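Local coordinates for protein aminopeptidase (Legionella pneumophila subsp. pneumophila, PDB 6ICA) that probably acts as a secreted zinc-dependent aminopeptidase that removes residues from the N-terminal ends of peptides, at residues S191-M196 with T205-V210; I233-H238 with R275-I280. All coordinates share one frame; numbering follows the deposited sequence.

Contact 1 of 2, residues S191-M196 with T205-V210; sequences SKFEQM and TSTFFV
F193 and E194 of the helix meet T205 and T207 of the strand. The F193 side chain has CG anti to the backbone N (chi1 179°), which carries the ring toward the strand. CD1 and CE1 do the touching. CD1 lies 3.4 Å from CG2 of T207, a tight fit. The two side chains pass alongside each other, running opposite ways, with the methyl oblique to the ring. CB of T205 comes in at the ring edge, near the ring plane, 3.9 Å from CE1 of F193. The helix runs almost antiparallel to the strand, at 170°, with the axes 9.3 Å apart. Helix 180-199 packs over one edge of the mixed sheet, where strand 205-212 is one of the two outermost strands. The contact is near the surface and away from the zinc sites. Beside the ring, T207 splits its two branches between two partners. Its methyl goes to F193, and its hydroxyl OG1 donates a hydrogen bond of 2.6 Å to OE2 of E194. OG1 sits between the backbone N and the carbonyl carbon of T207 (chi1 66°), where it faces the glutamate. E194 CB points neither toward the strand nor away from it, yet the side chain stretches far enough to reach T207. OE2 receives the hydroxyl on its anti lone pair, the one away from OE1. The same oxygen forms a salt bridge with K190, one helical turn earlier.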
# COMPACT_ATOMS: atom_id res chain seq x y z
N SER A 191 -3.69 8.92 15.80
CA SER A 191 -3.44 9.97 16.76
C SER A 191 -2.14 10.72 16.43
O SER A 191 -2.06 11.93 16.62
CB SER A 191 -3.41 9.40 18.19
OG SER A 191 -2.14 9.58 18.76
N LYS A 192 -1.14 10.03 15.89
CA LYS A 192 0.09 10.71 15.49
C LYS A 192 -0.20 11.75 14.40
O LYS A 192 0.32 12.86 14.43
CB LYS A 192 1.13 9.71 14.98
CG LYS A 192 2.49 10.31 14.74
CD LYS A 192 3.49 9.24 14.31
CE LYS A 192 4.91 9.70 14.54
NZ LYS A 192 5.10 10.07 15.98
N PHE A 193 -1.03 11.37 13.42
CA PHE A 193 -1.40 12.29 12.35
C PHE A 193 -2.08 13.51 12.95
O PHE A 193 -1.78 14.64 12.57
CB PHE A 193 -2.33 11.63 11.32
CG PHE A 193 -2.76 12.55 10.20
CD1 PHE A 193 -3.85 13.40 10.36
CD2 PHE A 193 -2.07 12.55 8.99
CE1 PHE A 193 -4.25 14.26 9.33
CE2 PHE A 193 -2.45 13.41 7.95
CZ PHE A 193 -3.54 14.26 8.12
N GLU A 194 -3.00 13.27 13.88
CA GLU A 194 -3.79 14.33 14.50
C GLU A 194 -2.93 15.25 15.35
O GLU A 194 -3.18 16.46 15.41
CB GLU A 194 -4.92 13.73 15.33
CG GLU A 194 -5.98 13.05 14.46
CD GLU A 194 -7.04 12.31 15.26
OE1 GLU A 194 -6.96 12.27 16.51
OE2 GLU A 194 -7.97 11.75 14.64
N GLN A 195 -1.94 14.69 16.03
CA GLN A 195 -1.01 15.50 16.81
C GLN A 195 -0.26 16.46 15.90
O GLN A 195 -0.13 17.65 16.20
CB GLN A 195 -0.00 14.61 17.55
CG GLN A 195 -0.58 13.82 18.72
CD GLN A 195 0.42 12.80 19.26
OE1 GLN A 195 1.62 13.07 19.34
NE2 GLN A 195 -0.06 11.59 19.57
N MET A 196 0.24 15.93 14.79
CA MET A 196 1.06 16.71 13.87
C MET A 196 0.27 17.85 13.26
O MET A 196 0.79 18.96 13.11
CB MET A 196 1.66 15.81 12.78
CG MET A 196 2.67 14.80 13.33
SD MET A 196 3.63 13.95 12.06
CE MET A 196 2.35 13.34 10.99
N THR A 205 -7.61 19.54 7.86
CA THR A 205 -7.43 18.09 7.86
C THR A 205 -8.60 17.36 8.50
O THR A 205 -9.41 17.95 9.19
CB THR A 205 -6.14 17.63 8.63
OG1 THR A 205 -6.37 17.69 10.05
CG2 THR A 205 -4.95 18.48 8.25
N SER A 206 -8.65 16.06 8.25
CA SER A 206 -9.63 15.18 8.86
C SER A 206 -9.09 13.74 8.85
O SER A 206 -8.17 13.42 8.09
CB SER A 206 -10.96 15.27 8.10
OG SER A 206 -11.95 14.43 8.68
N THR A 207 -9.63 12.89 9.72
CA THR A 207 -9.23 11.48 9.78
C THR A 207 -10.45 10.62 9.98
O THR A 207 -11.41 11.03 10.63
CB THR A 207 -8.22 11.18 10.92
OG1 THR A 207 -8.85 11.37 12.19
CG2 THR A 207 -6.98 12.07 10.84
N PHE A 208 -10.43 9.41 9.43
CA PHE A 208 -11.46 8.44 9.75
C PHE A 208 -11.00 7.03 9.44
O PHE A 208 -10.06 6.82 8.67
CB PHE A 208 -12.78 8.74 9.02
CG PHE A 208 -12.68 8.76 7.52
CD1 PHE A 208 -12.33 9.93 6.85
CD2 PHE A 208 -12.98 7.63 6.77
CE1 PHE A 208 -12.27 9.97 5.44
CE2 PHE A 208 -12.92 7.65 5.36
CZ PHE A 208 -12.56 8.83 4.70
N PHE A 209 -11.69 6.09 10.07
CA PHE A 209 -11.46 4.67 9.89
C PHE A 209 -12.39 4.12 8.82
O PHE A 209 -13.56 4.52 8.73
CB PHE A 209 -11.69 3.93 11.21
CG PHE A 209 -10.55 4.06 12.20
CD1 PHE A 209 -9.23 3.99 11.78
CD2 PHE A 209 -10.81 4.21 13.57
CE1 PHE A 209 -8.17 4.08 12.70
CE2 PHE A 209 -9.77 4.31 14.49
CZ PHE A 209 -8.45 4.24 14.06
N VAL A 210 -11.88 3.21 8.00
CA VAL A 210 -12.75 2.43 7.13
C VAL A 210 -12.70 1.01 7.65
O VAL A 210 -11.62 0.42 7.78
CB VAL A 210 -12.31 2.49 5.64
CG1 VAL A 210 -13.18 1.56 4.79
CG2 VAL A 210 -12.43 3.92 5.10

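Contact 2 of 2, residues I233-H238 with R275-I280; sequences IVIGAH and RPIYFI. With ZN (zinc ion), chain G.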
# COMPACT_ATOMS: atom_id res chain seq x y z
N ILE A 233 -5.47 13.22 -4.73
CA ILE A 233 -4.20 12.51 -4.80
C ILE A 233 -4.11 11.56 -3.61
O ILE A 233 -4.36 11.97 -2.47
CB ILE A 233 -2.98 13.48 -4.79
CG1 ILE A 233 -3.07 14.50 -5.94
CG2 ILE A 233 -1.67 12.69 -4.83
CD1 ILE A 233 -3.21 13.88 -7.31
N VAL A 234 -3.74 10.30 -3.84
CA VAL A 234 -3.68 9.34 -2.74
C VAL A 234 -2.26 8.76 -2.55
O VAL A 234 -1.63 8.28 -3.49
CB VAL A 234 -4.69 8.19 -2.95
CG1 VAL A 234 -4.55 7.12 -1.85
CG2 VAL A 234 -6.13 8.72 -3.03
N ILE A 235 -1.78 8.80 -1.31
CA ILE A 235 -0.52 8.19 -0.96
C ILE A 235 -0.75 7.13 0.09
O ILE A 235 -1.28 7.41 1.17
CB ILE A 235 0.48 9.23 -0.44
CG1 ILE A 235 0.80 10.24 -1.55
CG2 ILE A 235 1.74 8.56 0.05
CD1 ILE A 235 1.12 11.61 -1.06
N GLY A 236 -0.32 5.90 -0.21
CA GLY A 236 -0.63 4.76 0.64
C GLY A 236 0.51 3.85 1.05
O GLY A 236 1.59 3.84 0.46
N ALA A 237 0.25 3.07 2.11
CA ALA A 237 1.13 2.04 2.63
C ALA A 237 0.24 1.11 3.45
O ALA A 237 -0.90 1.48 3.75
CB ALA A 237 2.26 2.63 3.49
N HIS A 238 0.71 -0.07 3.80
CA HIS A 238 -0.12 -0.90 4.67
C HIS A 238 0.53 -1.09 6.03
O HIS A 238 1.75 -1.16 6.14
CB HIS A 238 -0.45 -2.25 4.01
CG HIS A 238 0.71 -3.19 3.85
ND1 HIS A 238 1.02 -4.15 4.79
CD2 HIS A 238 1.59 -3.37 2.84
CE1 HIS A 238 2.05 -4.87 4.37
NE2 HIS A 238 2.42 -4.41 3.19
N ARG A 275 -6.02 20.19 -4.99
CA ARG A 275 -6.65 18.89 -4.76
C ARG A 275 -6.51 18.47 -3.31
O ARG A 275 -5.54 18.82 -2.64
CB ARG A 275 -6.04 17.79 -5.65
CG ARG A 275 -5.93 18.14 -7.15
CD ARG A 275 -5.29 16.98 -7.93
NE ARG A 275 -5.13 17.28 -9.35
CZ ARG A 275 -6.05 17.05 -10.28
NH1 ARG A 275 -7.21 16.49 -9.95
NH2 ARG A 275 -5.82 17.37 -11.55
N PRO A 276 -7.48 17.69 -2.82
CA PRO A 276 -7.26 17.06 -1.52
C PRO A 276 -6.17 16.00 -1.61
O PRO A 276 -6.04 15.32 -2.64
CB PRO A 276 -8.62 16.45 -1.18
CG PRO A 276 -9.31 16.26 -2.48
CD PRO A 276 -8.74 17.26 -3.46
N ILE A 277 -5.39 15.86 -0.55
CA ILE A 277 -4.34 14.85 -0.51
C ILE A 277 -4.67 13.86 0.58
O ILE A 277 -4.83 14.25 1.76
CB ILE A 277 -2.95 15.48 -0.24
CG1 ILE A 277 -2.63 16.52 -1.31
CG2 ILE A 277 -1.88 14.39 -0.15
CD1 ILE A 277 -1.46 17.45 -0.99
N TYR A 278 -4.82 12.59 0.21
CA TYR A 278 -5.05 11.54 1.18
C TYR A 278 -3.77 10.78 1.50
O TYR A 278 -2.99 10.42 0.59
CB TYR A 278 -6.12 10.55 0.70
CG TYR A 278 -7.55 11.08 0.65
CD1 TYR A 278 -8.03 11.74 -0.47
CD2 TYR A 278 -8.42 10.90 1.72
CE1 TYR A 278 -9.33 12.21 -0.53
CE2 TYR A 278 -9.72 11.37 1.68
CZ TYR A 278 -10.17 12.03 0.55
OH TYR A 278 -11.46 12.49 0.48
N PHE A 279 -3.54 10.57 2.79
CA PHE A 279 -2.55 9.61 3.26
C PHE A 279 -3.30 8.46 3.91
O PHE A 279 -4.09 8.67 4.84
CB PHE A 279 -1.56 10.24 4.27
CG PHE A 279 -0.56 11.17 3.63
CD1 PHE A 279 -0.88 12.51 3.44
CD2 PHE A 279 0.68 10.70 3.22
CE1 PHE A 279 0.04 13.38 2.86
CE2 PHE A 279 1.60 11.56 2.64
CZ PHE A 279 1.28 12.91 2.44
N ILE A 280 -3.06 7.26 3.42
CA ILE A 280 -3.85 6.11 3.82
C ILE A 280 -2.96 4.96 4.29
O ILE A 280 -2.01 4.57 3.62
CB ILE A 280 -4.74 5.63 2.65
CG1 ILE A 280 -5.59 6.80 2.12
CG2 ILE A 280 -5.58 4.40 3.07
CD1 ILE A 280 -6.63 6.43 1.07
ZN ZN G . 3.92 -5.37 1.98
O HOH W 1 2.97 -7.01 1.54
O HOH W 2 5.23 -6.50 0.30
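I233-H238 and I277-I280, the latter preceded by the loop residues R275 and P276, are neighbouring parallel strands of a beta-alpha-beta unit, joined through helix 249-268. They lie inside the mixed sheet of this M28-type zinc exopeptidase fold. The segment axes are 4.7 Å apart at 9°. Five backbone hydrogen bonds hold the pair. I233 uses its N for P276 O and its O for Y278 N. I235 does the same with Y278 O and I280 N. The last bond, from A237 N to I280 O, is 3.1 Å long and less straight, with 149° at the hydrogen. Side chains alternate between the two faces. I235 and F279 extend next to each other in one direction on the face covered by helices 249-268 and 402-420. CD1 of I235 is 3.7 Å from both CE2 and CZ of the F279 ring. It also comes within 4.2 Å of CG2 of I277. At the start of the pair, CD1 of I233 packs against the CD methylene of R275, 3.8 Å away, while the R275 guanidinium goes on to a salt bridge with E424. The other face carries V234, Y278 and I280. V234 turns CG1 opposite the backbone N (chi1 176°), and this methyl meets CD1 of I280 at 3.7 Å. The Y278 ring leads away from the neighbouring strand and meets F299 edge-to-face. The C-terminal end of strand 232-238 delivers H238 to the zinc ion. ND1 of H238 is hydrogen-bonded to D240, which helps fix the imidazole rotation. NE2 of H238 binds the zinc ion together with D251, D313 and two waters, the nearer with its O 1.9 Å from the metal.

Overall arrangement
Contact 1 comes first in the chain and closes before contact 2 opens. Their centres are 12 Å apart, and their nearest atoms are about 5 Å apart without touching. Both reach the same mixed sheet. Strand 205-212 is at one edge of it, and strand 217-224 separates it from strand 277-282, which in turn pairs with strand 232-238. Contact 1 therefore lies toward the sheet's rim, where helix 180-199 packs, and contact 2 in its buried interior. Helix 249-268 touches both, through M196 and T205 in contact 1 and I235, A237 and F279 in contact 2. Only contact 2 carries a zinc ligand, H238.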